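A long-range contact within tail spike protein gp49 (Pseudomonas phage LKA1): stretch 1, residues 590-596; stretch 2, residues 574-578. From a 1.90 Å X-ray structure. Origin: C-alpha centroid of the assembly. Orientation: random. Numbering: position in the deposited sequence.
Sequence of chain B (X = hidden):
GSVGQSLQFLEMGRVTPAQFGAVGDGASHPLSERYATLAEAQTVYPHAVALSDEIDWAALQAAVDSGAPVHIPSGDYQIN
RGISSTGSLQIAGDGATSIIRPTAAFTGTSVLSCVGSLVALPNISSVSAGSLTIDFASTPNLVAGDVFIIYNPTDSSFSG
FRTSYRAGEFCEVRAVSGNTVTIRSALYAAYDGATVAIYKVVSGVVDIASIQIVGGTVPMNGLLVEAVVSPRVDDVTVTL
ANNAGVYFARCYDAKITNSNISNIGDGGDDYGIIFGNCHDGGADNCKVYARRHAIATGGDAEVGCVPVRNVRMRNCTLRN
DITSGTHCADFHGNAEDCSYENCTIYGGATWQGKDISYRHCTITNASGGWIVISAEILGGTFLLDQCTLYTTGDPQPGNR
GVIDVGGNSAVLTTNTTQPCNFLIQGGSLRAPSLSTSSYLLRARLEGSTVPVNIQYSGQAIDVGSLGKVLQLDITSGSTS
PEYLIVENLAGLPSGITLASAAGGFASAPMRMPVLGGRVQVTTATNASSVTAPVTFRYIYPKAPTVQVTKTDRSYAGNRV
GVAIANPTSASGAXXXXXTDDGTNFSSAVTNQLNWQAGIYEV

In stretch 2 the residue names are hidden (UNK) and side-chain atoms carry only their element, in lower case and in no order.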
ATOM      1  N   THR B 590      28.712  38.603 -27.539  1.00 10.04           N
ATOM      2  CA  THR B 590      27.798  37.536 -27.179  1.00 10.12           C
ATOM      3  C   THR B 590      26.756  37.994 -26.164  1.00 12.58           C
ATOM      4  O   THR B 590      26.989  38.914 -25.400  1.00 13.82           O
ATOM      5  CB  THR B 590      28.556  36.353 -26.589  1.00  8.88           C
ATOM      6  OG1 THR B 590      29.283  36.799 -25.437  1.00 13.25           O
ATOM      7  CG2 THR B 590      29.544  35.812 -27.636  1.00  9.68           C
ATOM      8  N   ASN B 591      25.603  37.338 -26.196  1.00 10.86           N
ATOM      9  CA  ASN B 591      24.518  37.541 -25.254  1.00  9.79           C
ATOM     10  C   ASN B 591      23.887  36.175 -25.053  1.00  8.28           C
ATOM     11  O   ASN B 591      23.868  35.365 -25.984  1.00 12.45           O
ATOM     12  CB  ASN B 591      23.448  38.469 -25.836  1.00  9.62           C
ATOM     13  CG  ASN B 591      24.017  39.782 -26.346  1.00 14.02           C
ATOM     14  OD1 ASN B 591      23.881  40.828 -25.701  1.00 13.33           O
ATOM     15  ND2 ASN B 591      24.657  39.734 -27.518  1.00 11.95           N
ATOM     16  N   GLN B 592      23.358  35.906 -23.862  1.00  8.67           N
ATOM     17  CA  GLN B 592      22.637  34.658 -23.630  1.00  9.15           C
ATOM     18  C   GLN B 592      21.136  34.936 -23.579  1.00 10.48           C
ATOM     19  O   GLN B 592      20.673  35.659 -22.685  1.00 11.65           O
ATOM     20  CB  GLN B 592      23.084  34.009 -22.304  1.00  9.74           C
ATOM     21  CG  GLN B 592      24.545  33.608 -22.244  1.00 13.04           C
ATOM     22  CD  GLN B 592      24.897  32.496 -23.233  1.00 17.75           C
ATOM     23  OE1 GLN B 592      24.035  31.771 -23.691  1.00 19.07           O
ATOM     24  NE2 GLN B 592      26.159  32.374 -23.559  1.00 22.66           N
ATOM     25  N   LEU B 593      20.388  34.386 -24.533  1.00  9.23           N
ATOM     26  CA  LEU B 593      18.936  34.466 -24.509  1.00  9.27           C
ATOM     27  C   LEU B 593      18.380  33.280 -23.698  1.00  9.46           C
ATOM     28  O   LEU B 593      18.467  32.129 -24.123  1.00  6.84           O
ATOM     29  CB  LEU B 593      18.351  34.518 -25.936  1.00  8.52           C
ATOM     30  CG  LEU B 593      18.840  35.727 -26.760  1.00  8.79           C
ATOM     31  CD1 LEU B 593      18.019  35.884 -28.062  1.00  9.08           C
ATOM     32  CD2 LEU B 593      18.782  37.006 -25.918  1.00 11.18           C
ATOM     33  N   ASN B 594      17.883  33.578 -22.503  1.00  7.59           N
ATOM     34  CA  ASN B 594      17.325  32.577 -21.589  1.00  6.60           C
ATOM     35  C   ASN B 594      15.829  32.453 -21.874  1.00 10.23           C
ATOM     36  O   ASN B 594      15.060  33.398 -21.636  1.00 10.03           O
ATOM     37  CB  ASN B 594      17.477  33.042 -20.133  1.00  6.81           C
ATOM     38  CG  ASN B 594      18.921  33.030 -19.633  1.00  9.43           C
ATOM     39  OD1 ASN B 594      19.201  32.464 -18.581  1.00  8.12           O
ATOM     40  ND2 ASN B 594      19.841  33.666 -20.382  1.00  7.56           N
ATOM     41  N   TRP B 595      15.404  31.314 -22.402  1.00 12.06           N
ATOM     42  CA  TRP B 595      14.014  31.189 -22.855  1.00  8.79           C
ATOM     43  C   TRP B 595      13.355  30.067 -22.100  1.00  9.68           C
ATOM     44  O   TRP B 595      14.030  29.132 -21.618  1.00  6.23           O
ATOM     45  CB  TRP B 595      13.965  30.900 -24.374  1.00  7.77           C
ATOM     46  CG  TRP B 595      14.460  29.500 -24.693  1.00  6.59           C
ATOM     47  CD1 TRP B 595      15.753  29.136 -24.930  1.00  6.59           C
ATOM     48  CD2 TRP B 595      13.682  28.294 -24.772  1.00  6.44           C
ATOM     49  NE1 TRP B 595      15.838  27.779 -25.158  1.00  8.35           N
ATOM     50  CE2 TRP B 595      14.582  27.234 -25.060  1.00  8.39           C
ATOM     51  CE3 TRP B 595      12.318  28.003 -24.608  1.00  6.35           C
ATOM     52  CZ2 TRP B 595      14.163  25.905 -25.217  1.00  8.78           C
ATOM     53  CZ3 TRP B 595      11.893  26.682 -24.755  1.00  6.66           C
ATOM     54  CH2 TRP B 595      12.826  25.642 -25.057  1.00  8.54           C
ATOM     55  N   GLN B 596      12.035  30.147 -21.972  1.00  7.23           N
ATOM     56  CA  GLN B 596      11.291  29.019 -21.437  1.00  6.11           C
ATOM     57  C   GLN B 596       9.836  29.070 -21.885  1.00  6.92           C
ATOM     58  O   GLN B 596       9.334  30.114 -22.300  1.00  7.04           O
ATOM     59  CB  GLN B 596      11.400  28.952 -19.913  1.00  7.99           C
ATOM     60  CG  GLN B 596      10.687  30.088 -19.162  1.00  7.00           C
ATOM     61  CD  GLN B 596      11.170  30.148 -17.742  1.00  8.43           C
ATOM     62  OE1 GLN B 596      12.318  30.501 -17.489  1.00  8.81           O
ATOM     63  NE2 GLN B 596      10.331  29.716 -16.812  1.00  9.36           N
ATOM     64  N   UNK B 574      11.120  31.623 -32.447  1.00  9.24           N
ATOM     65  CA  UNK B 574      12.329  32.308 -32.888  1.00 10.88           C
ATOM     66  C   UNK B 574      12.727  33.379 -31.882  1.00 10.79           C
ATOM     67  O   UNK B 574      12.082  34.424 -31.768  1.00  9.15           O
ATOM     68  o   UNK B 574      11.970  31.811 -35.193  1.00 11.23           O
ATOM     69  c   UNK B 574      13.436  33.639 -34.692  1.00 12.28           C
ATOM     70  c   UNK B 574      12.171  32.887 -34.283  1.00 10.52           C
ATOM     71  N   UNK B 575      13.778  33.095 -31.118  1.00  8.88           N
ATOM     72  CA  UNK B 575      14.218  34.008 -30.083  1.00 10.70           C
ATOM     73  C   UNK B 575      14.824  35.212 -30.784  1.00  9.77           C
ATOM     74  O   UNK B 575      15.417  35.074 -31.860  1.00  9.99           O
ATOM     75  c   UNK B 575      16.027  31.553 -27.620  1.00 11.52           C
ATOM     76  c   UNK B 575      13.571  32.160 -27.782  1.00 10.33           C
ATOM     77  c   UNK B 575      15.276  33.330 -29.218  1.00 11.79           C
ATOM     78  c   UNK B 575      14.880  32.014 -28.553  1.00 12.75           C
ATOM     79  N   UNK B 576      14.681  36.389 -30.190  1.00  7.96           N
ATOM     80  CA  UNK B 576      15.226  37.585 -30.800  1.00  7.96           C
ATOM     81  C   UNK B 576      15.749  38.600 -29.813  1.00  7.65           C
ATOM     82  O   UNK B 576      15.225  38.718 -28.712  1.00  9.51           O
ATOM     83  N   UNK B 577      16.778  39.344 -30.214  1.00  9.11           N
ATOM     84  CA  UNK B 577      17.261  40.475 -29.431  1.00  8.53           C
ATOM     85  C   UNK B 577      17.286  41.688 -30.369  1.00  9.86           C
ATOM     86  O   UNK B 577      18.010  41.665 -31.365  1.00  9.50           O
ATOM     87  c   UNK B 577      18.535  41.367 -26.687  1.00 12.28           C
ATOM     88  c   UNK B 577      18.672  40.194 -28.900  1.00  7.98           C
ATOM     89  c   UNK B 577      20.791  41.080 -27.790  1.00  8.20           C
ATOM     90  c   UNK B 577      19.281  41.293 -28.014  1.00  9.25           C
ATOM     91  N   UNK B 578      16.478  42.713 -30.070  1.00  7.98           N
ATOM     92  CA  UNK B 578      16.211  43.821 -31.013  1.00 11.57           C
ATOM     93  C   UNK B 578      16.445  45.135 -30.277  1.00  8.93           C
ATOM     94  O   UNK B 578      15.922  45.323 -29.181  1.00 10.43           O
ATOM     95  c   UNK B 578      14.293  41.430 -32.113  1.00 14.18           C
ATOM     96  c   UNK B 578      14.061  43.130 -33.788  1.00 11.21           C
ATOM     97  c   UNK B 578      13.642  40.816 -34.347  1.00 10.03           C
ATOM     98  c   UNK B 578      13.925  40.450 -33.040  1.00 13.01           C
ATOM     99  c   UNK B 578      13.705  42.169 -34.720  1.00 12.34           C
ATOM    100  c   UNK B 578      14.736  43.823 -31.463  1.00 10.06           C
ATOM    101  c   UNK B 578      14.373  42.765 -32.473  1.00 11.60           C
TER

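Position 574 carries three side-chain atoms: a carbon bonded to the CA, which itself bears one oxygen and one further carbon. A beta carbon branched in this way, with one hydroxyl and one methyl, identifies threonine. None of these atoms comes within 8 Å of stretch 1, so the assignment rests on the atoms alone. The residue is Thr574, with chi1 at -63° (m), and it takes no part in the contact.

Position 575 has four carbons and no heteroatom. The first is bonded to the CA, the second is the fork, and the last two are terminal. Branching at the second carbon rather than the first distinguishes leucine from isoleucine, which has the same atom count. The CA-to-CB bond points toward stretch 1, and the side chain meets two residues there: the CB lies 3.9 Å from CD1 of Leu593, and one terminal methyl carbon approaches CD1 of Trp595. This is Leu575, in the m, t rotamer (chi1 -57°, chi2 -175°). Its CD1 stands 3.6 Å from Trp595 CD1, and its approach to the indole is oblique.

At position 576 there are backbone atoms and nothing more, which makes it Gly576. An ideal CB built here would point away from stretch 1 and find none of its atoms within 5.5 Å. The obstruction comes from within stretch 2, where the ring of position 578 has a carbon 2.6 Å from that ideal CB site, too close for two unbonded carbons. The backbone still contributes to the contact, since Gly576 C lies 3.9 Å from Leu593 CD1.

Position 577 again shows four carbons forked at the second, with the CA-to-CB bond toward stretch 1. Its CB is 4.4 Å from Leu593 CD2, and a terminal methyl carbon reaches the side chain of Asn591. The residue is Leu577, now in the t, p rotamer (chi1 -178°, chi2 69°). The distance from its CD2 to Asn591 OD1 is 3.7 Å, a van der Waals approach; that oxygen is hydrogen-bonded elsewhere in the structure.

Position 578 has seven carbons, one leading into a ring of six, with no oxygen on the ring. That is Phe578, chi1 -76° (m). Its side chain stays 7.8 Å or more from stretch 1, and its CE1 is the atom that crowds the ideal CB site of Gly576.

The two strands face each other through side chains. Their axes approach to 8.4 Å, with 135° between their N-to-C directions, and no hydrogen bond crosses between them. Alternation along each strand turns Asn591, Leu593 and Trp595 toward Leu575 and Leu577. Leu593 is central: it touches 575, 576 and 577, and its CA lies 7.3 Å from the CA of Leu575. The contact buries 293 Å² in total, with Leu593 and Leu575 contributing most, 82 and 79 Å². Apolar packing therefore dominates, and the side chains of Asn591 and Trp595 extend it beyond the leucines.

Stretch 2, residues 574-578: TLGLF
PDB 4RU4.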